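Local coordinates for uncharacterized protein (Alicyclobacillus acidocaldarius subsp. acidocaldarius, PDB 3RQB) that is of unknown function but, as a hotdog-fold member of the acyl-CoA thioesterase family, probably hydrolyses acyl-CoA thioesters, at residues B[24-34]-B[73-82]; B[48-59]-B[91-99]. All blocks are in the same frame, centred on the assembly; numbering follows the deposited sequence.

Contact 1. Residues B[24-34]-B[73-82]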
loop_
_atom_site.group_PDB
_atom_site.type_symbol
_atom_site.label_atom_id
_atom_site.label_comp_id
_atom_site.label_asym_id
_atom_site.label_seq_id
_atom_site.Cartn_x
_atom_site.Cartn_y
_atom_site.Cartn_z
ATOM N N GLN B 24 20.860 -9.862 -14.074
ATOM C CA GLN B 24 19.556 -10.255 -13.570
ATOM C C GLN B 24 19.611 -11.442 -12.590
ATOM O O GLN B 24 20.608 -12.168 -12.510
ATOM C CB GLN B 24 18.636 -10.530 -14.755
ATOM C CG GLN B 24 18.646 -9.385 -15.760
ATOM C CD GLN B 24 17.899 -9.712 -17.031
ATOM O OE1 GLN B 24 17.309 -8.830 -17.660
ATOM N NE2 GLN B 24 17.921 -10.984 -17.421
ATOM N N PHE B 25 18.537 -11.605 -11.824
ATOM C CA PHE B 25 18.389 -12.710 -10.883
ATOM C C PHE B 25 17.599 -13.858 -11.478
ATOM O O PHE B 25 16.634 -13.651 -12.221
ATOM C CB PHE B 25 17.678 -12.244 -9.617
ATOM C CG PHE B 25 18.552 -11.458 -8.699
ATOM C CD1 PHE B 25 18.515 -10.070 -8.701
ATOM C CD2 PHE B 25 19.427 -12.103 -7.840
ATOM C CE1 PHE B 25 19.324 -9.332 -7.854
ATOM C CE2 PHE B 25 20.242 -11.373 -6.989
ATOM C CZ PHE B 25 20.190 -9.978 -6.997
ATOM N N HIS B 26 17.995 -15.075 -11.130
ATOM C CA HIS B 26 17.326 -16.248 -11.656
ATOM C C HIS B 26 16.687 -17.038 -10.549
ATOM O O HIS B 26 17.266 -17.205 -9.481
ATOM C CB HIS B 26 18.317 -17.100 -12.425
ATOM C CG HIS B 26 19.050 -16.333 -13.472
ATOM N ND1 HIS B 26 18.789 -16.474 -14.818
ATOM C CD2 HIS B 26 20.006 -15.383 -13.369
ATOM C CE1 HIS B 26 19.571 -15.657 -15.500
ATOM N NE2 HIS B 26 20.321 -14.985 -14.645
ATOM N N GLY B 27 15.477 -17.504 -10.809
ATOM C CA GLY B 27 14.762 -18.319 -9.858
ATOM C C GLY B 27 13.810 -19.257 -10.567
ATOM O O GLY B 27 13.620 -19.194 -11.787
ATOM N N GLN B 28 13.220 -20.151 -9.793
ATOM C CA GLN B 28 12.211 -21.037 -10.318
ATOM C C GLN B 28 10.997 -20.824 -9.471
ATOM O O GLN B 28 11.121 -20.642 -8.255
ATOM C CB GLN B 28 12.656 -22.484 -10.196
ATOM C CG GLN B 28 13.349 -23.007 -11.422
ATOM C CD GLN B 28 13.907 -24.401 -11.219
ATOM O OE1 GLN B 28 14.681 -24.636 -10.294
ATOM N NE2 GLN B 28 13.515 -25.336 -12.085
ATOM N N VAL B 29 9.831 -20.805 -10.109
ATOM C CA VAL B 29 8.595 -20.861 -9.356
ATOM C C VAL B 29 8.463 -22.302 -8.886
ATOM O O VAL B 29 8.482 -23.237 -9.694
ATOM C CB VAL B 29 7.371 -20.476 -10.208
ATOM C CG1 VAL B 29 6.079 -20.765 -9.451
ATOM C CG2 VAL B 29 7.442 -19.022 -10.609
ATOM N N LYS B 30 8.351 -22.475 -7.573
ATOM C CA LYS B 30 8.212 -23.800 -6.996
ATOM C C LYS B 30 6.762 -24.246 -7.141
ATOM O O LYS B 30 5.843 -23.464 -6.923
ATOM C CB LYS B 30 8.606 -23.776 -5.519
ATOM C CG LYS B 30 9.907 -24.483 -5.178
ATOM C CD LYS B 30 10.078 -24.524 -3.659
ATOM C CE LYS B 30 10.673 -25.843 -3.178
ATOM N NZ LYS B 30 10.083 -26.277 -1.877
ATOM N N ALA B 31 6.547 -25.498 -7.515
ATOM C CA ALA B 31 5.189 -25.997 -7.662
ATOM C C ALA B 31 4.573 -26.295 -6.298
ATOM O O ALA B 31 3.346 -26.364 -6.163
ATOM C CB ALA B 31 5.178 -27.224 -8.532
ATOM N N GLU B 32 5.430 -26.470 -5.292
ATOM C CA GLU B 32 4.977 -26.778 -3.933
ATOM C C GLU B 32 4.336 -25.562 -3.238
ATOM O O GLU B 32 3.600 -25.708 -2.260
ATOM C CB GLU B 32 6.120 -27.367 -3.088
ATOM C CG GLU B 32 6.729 -28.681 -3.628
ATOM C CD GLU B 32 7.807 -28.465 -4.694
ATOM O OE1 GLU B 32 8.290 -29.463 -5.286
ATOM O OE2 GLU B 32 8.178 -27.300 -4.937
ATOM N N TYR B 33 4.625 -24.366 -3.746
ATOM C CA TYR B 33 3.983 -23.139 -3.265
ATOM C C TYR B 33 2.763 -22.711 -4.079
ATOM O O TYR B 33 2.234 -21.614 -3.898
ATOM C CB TYR B 33 4.979 -21.991 -3.109
ATOM C CG TYR B 33 5.635 -21.948 -1.743
ATOM C CD1 TYR B 33 5.076 -21.209 -0.703
ATOM C CD2 TYR B 33 6.814 -22.651 -1.491
ATOM C CE1 TYR B 33 5.676 -21.164 0.549
ATOM C CE2 TYR B 33 7.425 -22.614 -0.245
ATOM C CZ TYR B 33 6.853 -21.870 0.771
ATOM O OH TYR B 33 7.462 -21.828 2.011
ATOM N N TYR B 34 2.354 -23.554 -5.013
ATOM C CA TYR B 34 1.226 -23.215 -5.862
ATOM C C TYR B 34 -0.014 -22.910 -5.032
ATOM O O TYR B 34 -0.189 -23.474 -3.949
ATOM C CB TYR B 34 0.910 -24.347 -6.829
ATOM C CG TYR B 34 0.053 -23.870 -7.971
ATOM C CD1 TYR B 34 0.602 -23.099 -8.988
ATOM C CD2 TYR B 34 -1.306 -24.164 -8.023
ATOM C CE1 TYR B 34 -0.164 -22.643 -10.031
ATOM C CE2 TYR B 34 -2.088 -23.710 -9.070
ATOM C CZ TYR B 34 -1.505 -22.950 -10.071
ATOM O OH TYR B 34 -2.251 -22.487 -11.126
ATOM N N ALA B 73 2.091 -16.205 -12.501
ATOM C CA ALA B 73 3.361 -16.754 -12.930
ATOM C C ALA B 73 3.219 -18.252 -13.215
ATOM O O ALA B 73 2.557 -18.973 -12.462
ATOM C CB ALA B 73 4.425 -16.488 -11.884
ATOM N N LYS B 74 3.815 -18.697 -14.322
ATOM C CA LYS B 74 3.889 -20.115 -14.675
ATOM C C LYS B 74 4.816 -20.783 -13.677
ATOM O O LYS B 74 5.578 -20.080 -12.999
ATOM C CB LYS B 74 4.426 -20.301 -16.097
ATOM C CG LYS B 74 3.513 -19.775 -17.210
ATOM C CD LYS B 74 3.798 -18.314 -17.572
ATOM C CE LYS B 74 3.294 -17.985 -18.980
ATOM N NZ LYS B 74 2.364 -19.035 -19.516
ATOM N N VAL B 75 4.792 -22.115 -13.555
ATOM C CA VAL B 75 5.773 -22.658 -12.633
ATOM C C VAL B 75 6.891 -23.038 -13.572
ATOM O O VAL B 75 6.941 -24.105 -14.197
ATOM C CB VAL B 75 5.231 -23.926 -11.947
ATOM C CG1 VAL B 75 6.185 -24.382 -10.865
ATOM C CG2 VAL B 75 3.834 -23.668 -11.371
ATOM N N ALA B 76 7.819 -22.102 -13.606
ATOM C CA ALA B 76 8.857 -22.055 -14.597
ATOM C C ALA B 76 10.016 -21.335 -13.974
ATOM O O ALA B 76 9.841 -20.621 -12.989
ATOM C CB ALA B 76 8.380 -21.329 -15.855
ATOM N N PRO B 77 11.204 -21.523 -14.528
ATOM C CA PRO B 77 12.186 -20.482 -14.244
ATOM C C PRO B 77 11.616 -19.119 -14.645
ATOM O O PRO B 77 10.752 -19.011 -15.531
ATOM C CB PRO B 77 13.352 -20.839 -15.162
ATOM C CG PRO B 77 13.185 -22.293 -15.454
ATOM C CD PRO B 77 11.709 -22.545 -15.457
ATOM N N PHE B 78 12.101 -18.096 -13.951
ATOM C CA PHE B 78 11.771 -16.704 -14.203
ATOM C C PHE B 78 13.040 -15.907 -14.028
ATOM O O PHE B 78 14.067 -16.435 -13.589
ATOM C CB PHE B 78 10.755 -16.187 -13.207
ATOM C CG PHE B 78 11.211 -16.300 -11.800
ATOM C CD1 PHE B 78 11.980 -15.313 -11.233
ATOM C CD2 PHE B 78 10.890 -17.415 -11.046
ATOM C CE1 PHE B 78 12.403 -15.429 -9.930
ATOM C CE2 PHE B 78 11.319 -17.539 -9.740
ATOM C CZ PHE B 78 12.068 -16.547 -9.183
ATOM N N VAL B 79 12.965 -14.637 -14.403
ATOM C CA VAL B 79 14.088 -13.731 -14.278
ATOM C C VAL B 79 13.639 -12.441 -13.601
ATOM O O VAL B 79 12.558 -11.929 -13.887
ATOM C CB VAL B 79 14.667 -13.431 -15.661
ATOM C CG1 VAL B 79 14.735 -11.934 -15.913
ATOM C CG2 VAL B 79 16.024 -14.070 -15.795
ATOM N N ILE B 80 14.459 -11.915 -12.696
ATOM C CA ILE B 80 14.127 -10.660 -12.039
ATOM C C ILE B 80 15.191 -9.624 -12.272
ATOM O O ILE B 80 16.367 -9.878 -12.066
ATOM C CB ILE B 80 13.987 -10.822 -10.530
ATOM C CG1 ILE B 80 13.013 -11.957 -10.211
ATOM C CG2 ILE B 80 13.514 -9.503 -9.903
ATOM C CD1 ILE B 80 12.844 -12.239 -8.725
ATOM N N GLU B 81 14.776 -8.435 -12.669
ATOM C CA GLU B 81 15.718 -7.350 -12.853
ATOM C C GLU B 81 15.487 -6.301 -11.778
ATOM O O GLU B 81 14.500 -5.567 -11.822
ATOM C CB GLU B 81 15.474 -6.741 -14.220
ATOM C CG GLU B 81 16.444 -5.680 -14.624
ATOM C CD GLU B 81 16.192 -5.231 -16.040
ATOM O OE1 GLU B 81 16.556 -5.984 -16.974
ATOM O OE2 GLU B 81 15.607 -4.138 -16.212
ATOM N N ALA B 82 16.411 -6.203 -10.827
ATOM C CA ALA B 82 16.225 -5.290 -9.693
ATOM C C ALA B 82 17.161 -4.062 -9.718
ATOM O O ALA B 82 18.366 -4.199 -9.508
ATOM C CB ALA B 82 16.368 -6.054 -8.375
#

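Contact 2. Residues B[48-59]-B[91-99]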
loop_
_atom_site.group_PDB
_atom_site.type_symbol
_atom_site.label_atom_id
_atom_site.label_comp_id
_atom_site.label_asym_id
_atom_site.label_seq_id
_atom_site.Cartn_x
_atom_site.Cartn_y
_atom_site.Cartn_z
HETATM N N MSE B 48 10.408 -11.367 -4.580
HETATM C CA MSE B 48 10.667 -10.024 -5.101
HETATM C C MSE B 48 11.596 -9.230 -4.189
HETATM O O MSE B 48 12.372 -8.401 -4.663
HETATM C CB MSE B 48 9.364 -9.239 -5.305
HETATM C CG MSE B 48 8.537 -9.703 -6.495
HETATM SE SE MSE B 48 9.561 -9.714 -8.159
HETATM C CE MSE B 48 8.715 -8.193 -9.038
ATOM N N LEU B 49 11.506 -9.480 -2.882
ATOM C CA LEU B 49 12.279 -8.733 -1.880
ATOM C C LEU B 49 13.748 -9.177 -1.742
ATOM O O LEU B 49 14.662 -8.340 -1.610
ATOM C CB LEU B 49 11.578 -8.814 -0.524
ATOM C CG LEU B 49 12.226 -8.073 0.647
ATOM C CD1 LEU B 49 12.249 -6.568 0.402
ATOM C CD2 LEU B 49 11.487 -8.395 1.939
ATOM N N LYS B 50 13.966 -10.491 -1.768
ATOM C CA LYS B 50 15.310 -11.037 -1.683
ATOM C C LYS B 50 16.169 -10.424 -2.763
ATOM O O LYS B 50 17.317 -10.076 -2.515
ATOM C CB LYS B 50 15.304 -12.554 -1.841
ATOM C CG LYS B 50 14.564 -13.275 -0.739
ATOM C CD LYS B 50 15.024 -12.805 0.634
ATOM C CE LYS B 50 16.429 -13.289 0.963
ATOM N NZ LYS B 50 16.858 -12.819 2.316
ATOM N N ALA B 51 15.592 -10.270 -3.952
ATOM C CA ALA B 51 16.325 -9.744 -5.099
ATOM C C ALA B 51 17.057 -8.468 -4.723
ATOM O O ALA B 51 18.265 -8.372 -4.916
ATOM C CB ALA B 51 15.379 -9.475 -6.253
ATOM N N ALA B 52 16.321 -7.505 -4.172
ATOM C CA ALA B 52 16.888 -6.226 -3.760
ATOM C C ALA B 52 17.791 -6.423 -2.559
ATOM O O ALA B 52 18.852 -5.802 -2.467
ATOM C CB ALA B 52 15.791 -5.226 -3.430
HETATM N N MSE B 53 17.368 -7.279 -1.633
HETATM C CA MSE B 53 18.209 -7.606 -0.483
HETATM C C MSE B 53 19.580 -8.167 -0.887
HETATM O O MSE B 53 20.618 -7.800 -0.316
HETATM C CB MSE B 53 17.499 -8.597 0.418
HETATM C CG MSE B 53 16.337 -8.019 1.160
HETATM SE SE MSE B 53 16.162 -8.963 2.830
HETATM C CE MSE B 53 17.719 -8.180 3.728
ATOM N N SER B 54 19.569 -9.055 -1.877
ATOM C CA SER B 54 20.781 -9.705 -2.361
ATOM C C SER B 54 21.583 -8.816 -3.304
ATOM O O SER B 54 22.708 -9.149 -3.691
ATOM C CB SER B 54 20.420 -10.994 -3.076
ATOM O OG SER B 54 19.401 -11.672 -2.372
ATOM N N HIS B 55 20.996 -7.688 -3.683
ATOM C CA HIS B 55 21.693 -6.745 -4.528
ATOM C C HIS B 55 22.886 -6.190 -3.765
ATOM O O HIS B 55 22.775 -5.846 -2.583
ATOM C CB HIS B 55 20.757 -5.621 -4.954
ATOM C CG HIS B 55 21.183 -4.933 -6.210
ATOM N ND1 HIS B 55 22.248 -4.055 -6.256
ATOM C CD2 HIS B 55 20.696 -5.002 -7.471
ATOM C CE1 HIS B 55 22.389 -3.604 -7.490
ATOM N NE2 HIS B 55 21.459 -4.162 -8.244
ATOM N N PRO B 56 24.040 -6.128 -4.439
ATOM C CA PRO B 56 25.317 -5.634 -3.909
ATOM C C PRO B 56 25.261 -4.173 -3.478
ATOM O O PRO B 56 25.899 -3.787 -2.493
ATOM C CB PRO B 56 26.269 -5.785 -5.101
ATOM C CG PRO B 56 25.385 -5.908 -6.305
ATOM C CD PRO B 56 24.173 -6.623 -5.818
ATOM N N GLU B 57 24.503 -3.366 -4.210
ATOM C CA GLU B 57 24.423 -1.944 -3.906
ATOM C C GLU B 57 23.543 -1.729 -2.701
ATOM O O GLU B 57 23.563 -0.658 -2.091
ATOM C CB GLU B 57 23.824 -1.172 -5.077
ATOM C CG GLU B 57 24.463 -1.460 -6.416
ATOM C CD GLU B 57 25.736 -0.678 -6.637
ATOM O OE1 GLU B 57 26.000 -0.325 -7.807
ATOM O OE2 GLU B 57 26.471 -0.427 -5.654
ATOM N N ARG B 58 22.751 -2.741 -2.367
ATOM C CA ARG B 58 21.756 -2.563 -1.321
ATOM C C ARG B 58 22.370 -2.240 0.033
ATOM O O ARG B 58 23.306 -2.894 0.508
ATOM C CB ARG B 58 20.811 -3.751 -1.215
ATOM C CG ARG B 58 20.275 -3.940 0.185
ATOM C CD ARG B 58 20.948 -5.125 0.825
ATOM N NE ARG B 58 20.654 -5.224 2.245
ATOM C CZ ARG B 58 20.841 -6.329 2.954
ATOM N NH1 ARG B 58 21.309 -7.426 2.372
ATOM N NH2 ARG B 58 20.559 -6.337 4.247
ATOM N N LEU B 59 21.825 -1.201 0.638
ATOM C CA LEU B 59 22.293 -0.733 1.914
ATOM C C LEU B 59 21.090 -0.626 2.820
ATOM O O LEU B 59 19.951 -0.595 2.350
ATOM C CB LEU B 59 22.982 0.620 1.755
ATOM C CG LEU B 59 24.175 0.613 0.793
ATOM C CD1 LEU B 59 25.023 1.854 0.984
ATOM C CD2 LEU B 59 25.035 -0.636 0.973
ATOM N N THR B 91 18.782 6.211 3.097
ATOM C CA THR B 91 17.623 5.623 2.417
ATOM C C THR B 91 17.839 5.213 0.940
ATOM O O THR B 91 18.609 5.849 0.217
ATOM C CB THR B 91 16.431 6.585 2.554
ATOM O OG1 THR B 91 15.216 5.844 2.629
ATOM C CG2 THR B 91 16.382 7.579 1.397
ATOM N N GLN B 92 17.162 4.146 0.504
ATOM C CA GLN B 92 17.363 3.566 -0.838
ATOM C C GLN B 92 16.085 3.001 -1.507
ATOM O O GLN B 92 15.322 2.268 -0.872
ATOM C CB GLN B 92 18.413 2.460 -0.749
ATOM C CG GLN B 92 18.996 2.044 -2.081
ATOM C CD GLN B 92 19.914 0.850 -1.947
ATOM O OE1 GLN B 92 19.823 0.090 -0.983
ATOM N NE2 GLN B 92 20.806 0.676 -2.914
ATOM N N HIS B 93 15.878 3.301 -2.792
ATOM C CA HIS B 93 14.675 2.858 -3.512
ATOM C C HIS B 93 14.974 1.875 -4.647
ATOM O O HIS B 93 15.841 2.140 -5.485
ATOM C CB HIS B 93 13.940 4.051 -4.126
ATOM C CG HIS B 93 13.188 4.887 -3.142
ATOM N ND1 HIS B 93 13.810 5.768 -2.284
ATOM C CD2 HIS B 93 11.859 5.002 -2.905
ATOM C CE1 HIS B 93 12.898 6.382 -1.550
ATOM N NE2 HIS B 93 11.706 5.936 -1.906
ATOM N N PHE B 94 14.227 0.771 -4.705
ATOM C CA PHE B 94 14.411 -0.244 -5.752
ATOM C C PHE B 94 13.212 -0.381 -6.675
ATOM O O PHE B 94 12.068 -0.213 -6.252
ATOM C CB PHE B 94 14.688 -1.618 -5.136
ATOM C CG PHE B 94 16.103 -1.805 -4.675
ATOM C CD1 PHE B 94 16.503 -1.355 -3.426
ATOM C CD2 PHE B 94 17.032 -2.441 -5.485
ATOM C CE1 PHE B 94 17.811 -1.524 -3.000
ATOM C CE2 PHE B 94 18.341 -2.617 -5.063
ATOM C CZ PHE B 94 18.732 -2.154 -3.818
ATOM N N THR B 95 13.479 -0.712 -7.934
ATOM C CA THR B 95 12.424 -1.026 -8.901
ATOM C C THR B 95 12.658 -2.428 -9.456
ATOM O O THR B 95 13.727 -2.720 -9.986
ATOM C CB THR B 95 12.390 -0.012 -10.067
ATOM O OG1 THR B 95 11.718 1.185 -9.648
ATOM C CG2 THR B 95 11.668 -0.605 -11.273
ATOM N N LEU B 96 11.673 -3.306 -9.334
ATOM C CA LEU B 96 11.896 -4.685 -9.749
ATOM C C LEU B 96 10.858 -5.223 -10.711
ATOM O O LEU B 96 9.689 -4.812 -10.718
ATOM C CB LEU B 96 11.999 -5.616 -8.546
ATOM C CG LEU B 96 12.828 -5.107 -7.374
ATOM C CD1 LEU B 96 11.944 -4.309 -6.429
ATOM C CD2 LEU B 96 13.465 -6.266 -6.650
ATOM N N THR B 97 11.325 -6.157 -11.530
ATOM C CA THR B 97 10.533 -6.746 -12.588
ATOM C C THR B 97 10.865 -8.225 -12.728
ATOM O O THR B 97 12.038 -8.599 -12.799
ATOM C CB THR B 97 10.829 -6.029 -13.910
ATOM O OG1 THR B 97 10.742 -4.607 -13.708
ATOM C CG2 THR B 97 9.849 -6.462 -14.985
HETATM N N MSE B 98 9.833 -9.061 -12.784
HETATM C CA MSE B 98 10.013 -10.499 -12.961
HETATM C C MSE B 98 9.453 -10.952 -14.304
HETATM O O MSE B 98 8.278 -10.741 -14.592
HETATM C CB MSE B 98 9.344 -11.280 -11.827
HETATM C CG MSE B 98 9.358 -12.793 -12.042
HETATM SE SE MSE B 98 8.240 -13.768 -10.776
HETATM C CE MSE B 98 9.062 -13.159 -9.082
HETATM N N MSE B 99 10.296 -11.582 -15.117
HETATM C CA MSE B 99 9.888 -12.055 -16.438
HETATM C C MSE B 99 10.029 -13.557 -16.604
HETATM O O MSE B 99 10.972 -14.156 -16.104
HETATM C CB MSE B 99 10.703 -11.352 -17.522
HETATM C CG MSE B 99 10.281 -9.917 -17.756
HETATM SE SE MSE B 99 11.735 -8.800 -18.397
HETATM C CE MSE B 99 12.938 -8.926 -16.845
#

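Contact 1. Residues B[24-34]-B[73-82]
With CG of Phe78 set between its backbone N and carbonyl carbon (chi1 58°), the ring swings back over the neighbouring strand and lies against Gly27. Gly27 CA sits over the ring face in a CH-pi contact, 3.7 Å from the centroid of the Phe78 ring, and the lack of a side chain at Gly27 leaves room for it. Val29 holds CG1 anti to its backbone N (chi1 171°), which turns CG2 to the ring, 3.8 Å from Phe78 CD2.

An antiparallel ladder pairs short strand 25-28 with strand 77-87 near the border of the hotdog sheet, through hydrogen-bonded pairs Phe25 with Ile80 and Gly27 with Phe78. The nearly straight Phe25 N to Ile80 O bond measures 2.8 Å. Beyond the strand, Val29 N continues the ladder to Ala76 O at 2.9 Å. On the face opposite Phe78, Val79 CG2 lies beside the imidazole of His26, whose NE2 is held by Asp21.

Replacing Phe78 by an alanine would probably uncover Gly27, take from Val29 CG2 its aromatic neighbour and open a gap beneath Thr47. Main-chain hydrogen bonds set the register, while the apolar groups of Phe25, Phe78 and Ile80 turn to the face covered by helix 41-53.

Contact 2. Residues B[48-59]-B[91-99]
Apolar packing begins with Met48 and Met98, both selenomethionine, whose ends meet where Met48 SE lies 3.6 Å from Met98 CE. Next along the strand, Leu96 offers its CD2 branch to the helix, 3.8 Å from Ala51 CB. The same methyl also reaches Ala52, with Leu96 CD2 4.1 Å from Ala52 CB, so that one leucine branch serves two small residues of the helix.

The aromatic contacts centre on Phe94. Ala52 CB stands over its face in a CH-pi contact, 3.7 Å from the centroid of the Phe94 ring. The edge of this ring points to the face of His55 in a T-shaped pair with planes 64° apart. His55 in turn takes Glu57 N on its ND1, in the ring plane, which would help to set the rotation of the imidazole. Arg58 adds its aliphatic base, CB lying 3.7 Å from Phe94 CZ.

Polar contacts gather at Gln92. Its CG is anti to the backbone N (chi1 -164°) and the chain runs extended, carrying the amide up to the loop that follows the helix. There OE1 of Gln92 accepts Leu59 N at 2.9 Å, and NE2 of Gln92 gives a weak bond to Glu57 O at 3.2 Å, so both ends of the amide hold the loop backbone.

His93 packs on Phe69, and Thr95 on Thr107, of the second subunit. An antiparallel sheet, here represented by strand 91-100, curved round a long helix such as 41-53, is the hallmark of the hotdog fold.

From the N terminus the chain passes through 24-34, 48-59, 73-82 and 91-99 in turn, so the two contacts cross. Contact 1 closes a loop over helix 41-53 and strand 61-69, bringing strand 77-87 back beside the short strand 25-28. Contact 2 starts within that loop and ends beyond it, returning from strand 91-100 to the helix after strands 61-69 and 77-87. The two meet directly: strands 77-87 and 91-100 are sheet neighbours, with Val79 O 2.6 Å from Met99 N in a probable hydrogen bond, and the Phe25 ring packs at Ala51 of the helix. Together they tie one border of the N-terminal hotdog sheet to its helix.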